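Local coordinates for protein inosine-uridine preferring nucleoside hydrolase (PDB 6BA1) that belongs to the inosine-uridine preferring nucleoside hydrolase family and holds a calcium ion in its alpha/beta fold, at residues A72-L81 against I174-D182. Numbering follows the deposited sequence.
Sequences ASTKDSFEVL and ISQDPDAAD
With chi1 at -163°, Asp-177 swings its carboxylate away from its own backbone N and out to Ser-73, whose N-H it accepts through OD2. The distance from Ser-73 N to Asp-177 OD2 is 2.7 Å. The donor stands 45° out of the carboxylate plane, with an N-H...O angle of 152°. OD1 of the same group takes the amide of Ala-180 at 3.2 Å from its N, capping helix 178-187, and Thr-134 OG1 is a further partner of OD2, so three bonds fix this buried carboxylate. Ala-72 CB packs 3.5 Å from Gln-176 O beside it. A bend at chi2 carries the Gln-176 amide to the rim of the Phe-78 ring: NE2 lies near the ring plane, 3.6 Å from CE2, and the amide is turned almost perpendicular to the ring. The side chain of Gln-176 is about 8 Å from the calcium ion. Tyr-39 meets Phe-78 and also touches Gln-176. At the outer end, Thr-74 crosses Asp-179 with OG1 3.5 Å from OD1, a contact without a hydrogen bond; the stronger partner of that OD1 is Arg-277, in a salt bridge. The geometry is that of an N-cap aspartate shared with a type I turn, Ala-72 to Lys-75, joining the loop after strand 64-67 to the N-terminus of helix 178-187.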
ATOM      1  N   ALA A  72     -10.865  11.859  21.657  1.00 30.11           N
ATOM      2  CA  ALA A  72     -11.210  11.242  20.373  1.00 29.53           C
ATOM      3  C   ALA A  72     -12.713  11.132  20.112  1.00 30.76           C
ATOM      4  O   ALA A  72     -13.510  11.047  21.049  1.00 32.24           O
ATOM      5  CB  ALA A  72     -10.564   9.872  20.258  1.00 29.13           C
ATOM      6  N   SER A  73     -13.074  11.164  18.824  1.00 30.31           N
ATOM      7  CA  SER A  73     -14.409  10.833  18.304  1.00 31.48           C
ATOM      8  C   SER A  73     -15.198   9.830  19.158  1.00 33.03           C
ATOM      9  O   SER A  73     -16.356  10.084  19.495  1.00 34.60           O
ATOM     10  CB  SER A  73     -14.259  10.282  16.873  1.00 30.68           C
ATOM     11  OG  SER A  73     -15.488   9.862  16.291  1.00 31.92           O
ATOM     12  N   THR A  74     -14.555   8.710  19.503  1.00 32.73           N
ATOM     13  CA  THR A  74     -15.201   7.591  20.203  1.00 34.20           C
ATOM     14  C   THR A  74     -14.606   7.288  21.595  1.00 34.60           C
ATOM     15  O   THR A  74     -14.718   6.161  22.082  1.00 35.46           O
ATOM     16  CB  THR A  74     -15.142   6.313  19.335  1.00 33.98           C
ATOM     17  OG1 THR A  74     -13.780   5.983  19.068  1.00 32.46           O
ATOM     18  CG2 THR A  74     -15.873   6.519  18.013  1.00 34.02           C
ATOM     19  N   LYS A  75     -13.991   8.283  22.231  1.00 34.16           N
ATOM     20  CA  LYS A  75     -13.466   8.144  23.600  1.00 34.80           C
ATOM     21  C   LYS A  75     -14.019   9.257  24.504  1.00 35.94           C
ATOM     22  O   LYS A  75     -14.454  10.302  24.022  1.00 35.79           O
ATOM     23  CB  LYS A  75     -11.932   8.157  23.599  1.00 33.34           C
ATOM     24  CG  LYS A  75     -11.295   6.977  22.885  1.00 32.52           C
ATOM     25  CD  LYS A  75      -9.806   6.898  23.166  1.00 31.63           C
ATOM     26  CE  LYS A  75      -9.100   6.051  22.116  1.00 30.58           C
ATOM     27  NZ  LYS A  75      -7.660   5.879  22.432  1.00 30.03           N
ATOM     28  N   ASP A  76     -14.009   9.013  25.800  1.00 37.26           N
ATOM     29  CA  ASP A  76     -14.499   9.963  26.814  1.00 38.68           C
ATOM     30  C   ASP A  76     -13.412  10.966  27.203  1.00 37.83           C
ATOM     31  O   ASP A  76     -13.697  12.156  27.382  1.00 38.23           O
ATOM     32  CB  ASP A  76     -14.975   9.263  28.092  1.00 40.77           C
ATOM     33  CG  ASP A  76     -15.995   8.162  27.889  1.00 41.94           C
ATOM     34  OD1 ASP A  76     -16.379   7.884  26.702  1.00 41.15           O
ATOM     35  OD2 ASP A  76     -16.244   7.481  28.851  1.00 43.54           O
ATOM     36  N   SER A  77     -12.170  10.483  27.348  1.00 36.86           N
ATOM     37  CA  SER A  77     -11.047  11.265  27.844  1.00 36.35           C
ATOM     38  C   SER A  77      -9.806  11.128  26.957  1.00 34.38           C
ATOM     39  O   SER A  77      -9.861  10.526  25.878  1.00 33.34           O
ATOM     40  CB  SER A  77     -10.715  10.825  29.278  1.00 37.88           C
ATOM     41  OG  SER A  77      -9.932   9.641  29.305  1.00 37.52           O
ATOM     42  N   PHE A  78      -8.701  11.725  27.410  1.00 34.06           N
ATOM     43  CA  PHE A  78      -7.399  11.542  26.779  1.00 32.57           C
ATOM     44  C   PHE A  78      -6.262  11.882  27.751  1.00 33.07           C
ATOM     45  O   PHE A  78      -6.289  12.928  28.402  1.00 33.77           O
ATOM     46  CB  PHE A  78      -7.279  12.394  25.517  1.00 31.05           C
ATOM     47  CG  PHE A  78      -5.869  12.499  24.999  1.00 29.80           C
ATOM     48  CD1 PHE A  78      -5.093  13.631  25.259  1.00 29.65           C
ATOM     49  CD2 PHE A  78      -5.294  11.453  24.285  1.00 28.98           C
ATOM     50  CE1 PHE A  78      -3.793  13.726  24.803  1.00 28.73           C
ATOM     51  CE2 PHE A  78      -3.995  11.535  23.820  1.00 28.06           C
ATOM     52  CZ  PHE A  78      -3.239  12.676  24.085  1.00 27.95           C
ATOM     53  N   GLU A  79      -5.269  10.995  27.825  1.00 32.86           N
ATOM     54  CA  GLU A  79      -4.022  11.240  28.549  1.00 33.28           C
ATOM     55  C   GLU A  79      -2.878  11.166  27.544  1.00 31.79           C
ATOM     56  O   GLU A  79      -2.952  10.428  26.555  1.00 30.81           O
ATOM     57  CB  GLU A  79      -3.809  10.165  29.620  1.00 34.79           C
ATOM     58  CG  GLU A  79      -5.010   9.901  30.525  1.00 36.42           C
ATOM     59  CD  GLU A  79      -5.060   8.453  31.022  1.00 37.50           C
ATOM     60  OE1 GLU A  79      -5.027   7.541  30.160  1.00 36.60           O
ATOM     61  OE2 GLU A  79      -5.136   8.222  32.260  1.00 39.36           O
ATOM     62  N   VAL A  80      -1.812  11.923  27.805  1.00 31.80           N
ATOM     63  CA  VAL A  80      -0.596  11.838  26.989  1.00 30.75           C
ATOM     64  C   VAL A  80       0.101  10.525  27.344  1.00 31.43           C
ATOM     65  O   VAL A  80       0.316  10.238  28.525  1.00 32.94           O
ATOM     66  CB  VAL A  80       0.358  13.026  27.264  1.00 30.91           C
ATOM     67  CG1 VAL A  80       1.698  12.843  26.548  1.00 30.21           C
ATOM     68  CG2 VAL A  80      -0.290  14.328  26.831  1.00 30.30           C
ATOM     69  N   LEU A  81       0.444   9.735  26.333  1.00 30.48           N
ATOM     70  CA  LEU A  81       1.177   8.477  26.533  1.00 31.16           C
ATOM     71  C   LEU A  81       2.622   8.808  26.937  1.00 31.77           C
ATOM     72  O   LEU A  81       3.176   9.806  26.457  1.00 31.04           O
ATOM     73  CB  LEU A  81       1.184   7.613  25.267  1.00 30.10           C
ATOM     74  CG  LEU A  81      -0.137   7.249  24.598  1.00 29.47           C
ATOM     75  CD1 LEU A  81       0.089   6.628  23.228  1.00 28.42           C
ATOM     76  CD2 LEU A  81      -0.905   6.346  25.539  1.00 30.81           C
ATOM     77  N   ILE A 174      -3.176   8.836  13.222  1.00 22.09           N
ATOM     78  CA  ILE A 174      -4.336   8.018  12.875  1.00 22.63           C
ATOM     79  C   ILE A 174      -4.736   7.140  14.062  1.00 23.42           C
ATOM     80  O   ILE A 174      -5.920   6.965  14.336  1.00 24.06           O
ATOM     81  CB  ILE A 174      -4.063   7.121  11.636  1.00 22.64           C
ATOM     82  CG1 ILE A 174      -3.666   7.974  10.422  1.00 22.04           C
ATOM     83  CG2 ILE A 174      -5.292   6.266  11.300  1.00 23.40           C
ATOM     84  CD1 ILE A 174      -4.798   8.744   9.782  1.00 22.14           C
ATOM     85  N   SER A 175      -3.742   6.590  14.755  1.00 23.55           N
ATOM     86  CA  SER A 175      -3.957   5.744  15.936  1.00 24.45           C
ATOM     87  C   SER A 175      -4.822   6.405  17.000  1.00 24.93           C
ATOM     88  O   SER A 175      -5.683   5.749  17.581  1.00 25.84           O
ATOM     89  CB  SER A 175      -2.618   5.321  16.545  1.00 24.61           C
ATOM     90  OG  SER A 175      -2.792   4.735  17.824  1.00 25.59           O
ATOM     91  N   GLN A 176      -4.595   7.699  17.239  1.00 24.46           N
ATOM     92  CA  GLN A 176      -5.268   8.425  18.324  1.00 25.07           C
ATOM     93  C   GLN A 176      -6.780   8.576  18.068  1.00 25.57           C
ATOM     94  O   GLN A 176      -7.574   8.566  19.013  1.00 26.57           O
ATOM     95  CB  GLN A 176      -4.641   9.810  18.541  1.00 24.56           C
ATOM     96  CG  GLN A 176      -4.376  10.132  20.014  1.00 25.34           C
ATOM     97  CD  GLN A 176      -3.010   9.708  20.465  1.00 25.38           C
ATOM     98  OE1 GLN A 176      -1.989  10.039  19.847  1.00 24.66           O
ATOM     99  NE2 GLN A 176      -2.969   8.952  21.572  1.00 26.43           N
ATOM    100  N   ASP A 177      -7.151   8.742  16.796  1.00 25.07           N
ATOM    101  CA  ASP A 177      -8.551   8.711  16.381  1.00 25.74           C
ATOM    102  C   ASP A 177      -8.677   8.138  14.961  1.00 25.42           C
ATOM    103  O   ASP A 177      -8.592   8.879  13.968  1.00 24.83           O
ATOM    104  CB  ASP A 177      -9.176  10.104  16.464  1.00 25.87           C
ATOM    105  CG  ASP A 177     -10.701  10.068  16.441  1.00 27.05           C
ATOM    106  OD1 ASP A 177     -11.308   9.026  16.080  1.00 27.65           O
ATOM    107  OD2 ASP A 177     -11.297  11.105  16.793  1.00 27.55           O
ATOM    108  N   PRO A 178      -8.850   6.808  14.864  1.00 25.96           N
ATOM    109  CA  PRO A 178      -9.060   6.147  13.585  1.00 25.98           C
ATOM    110  C   PRO A 178     -10.407   6.471  12.947  1.00 26.71           C
ATOM    111  O   PRO A 178     -10.482   6.671  11.735  1.00 26.48           O
ATOM    112  CB  PRO A 178      -9.007   4.656  13.944  1.00 26.70           C
ATOM    113  CG  PRO A 178      -8.299   4.587  15.246  1.00 26.70           C
ATOM    114  CD  PRO A 178      -8.737   5.824  15.957  1.00 26.69           C
ATOM    115  N   ASP A 179     -11.458   6.519  13.763  1.00 27.77           N
ATOM    116  CA  ASP A 179     -12.820   6.671  13.250  1.00 28.86           C
ATOM    117  C   ASP A 179     -12.993   8.005  12.548  1.00 28.46           C
ATOM    118  O   ASP A 179     -13.669   8.091  11.525  1.00 28.99           O
ATOM    119  CB  ASP A 179     -13.843   6.522  14.375  1.00 30.25           C
ATOM    120  CG  ASP A 179     -13.715   5.197  15.098  1.00 30.86           C
ATOM    121  OD1 ASP A 179     -12.726   5.035  15.841  1.00 30.21           O
ATOM    122  OD2 ASP A 179     -14.586   4.322  14.915  1.00 32.11           O
ATOM    123  N   ALA A 180     -12.358   9.034  13.105  1.00 27.67           N
ATOM    124  CA  ALA A 180     -12.311  10.366  12.504  1.00 27.23           C
ATOM    125  C   ALA A 180     -11.581  10.348  11.168  1.00 26.34           C
ATOM    126  O   ALA A 180     -12.083  10.860  10.163  1.00 26.66           O
ATOM    127  CB  ALA A 180     -11.639  11.338  13.451  1.00 26.64           C
ATOM    128  N   ALA A 181     -10.391   9.758  11.176  1.00 25.42           N
ATOM    129  CA  ALA A 181      -9.589   9.606   9.962  1.00 24.72           C
ATOM    130  C   ALA A 181     -10.361   8.886   8.851  1.00 25.53           C
ATOM    131  O   ALA A 181     -10.278   9.281   7.688  1.00 25.45           O
ATOM    132  CB  ALA A 181      -8.293   8.868  10.268  1.00 24.00           C
ATOM    133  N   ASP A 182     -11.117   7.849   9.219  1.00 26.47           N
ATOM    134  CA  ASP A 182     -11.971   7.139   8.263  1.00 27.54           C
ATOM    135  C   ASP A 182     -12.981   8.094   7.633  1.00 28.31           C
ATOM    136  O   ASP A 182     -13.113   8.150   6.404  1.00 28.64           O
ATOM    137  CB  ASP A 182     -12.701   5.965   8.935  1.00 28.64           C
ATOM    138  CG  ASP A 182     -13.419   5.049   7.930  1.00 29.84           C
ATOM    139  OD1 ASP A 182     -12.922   4.849   6.801  1.00 29.60           O
ATOM    140  OD2 ASP A 182     -14.491   4.516   8.278  1.00 31.20           O
TER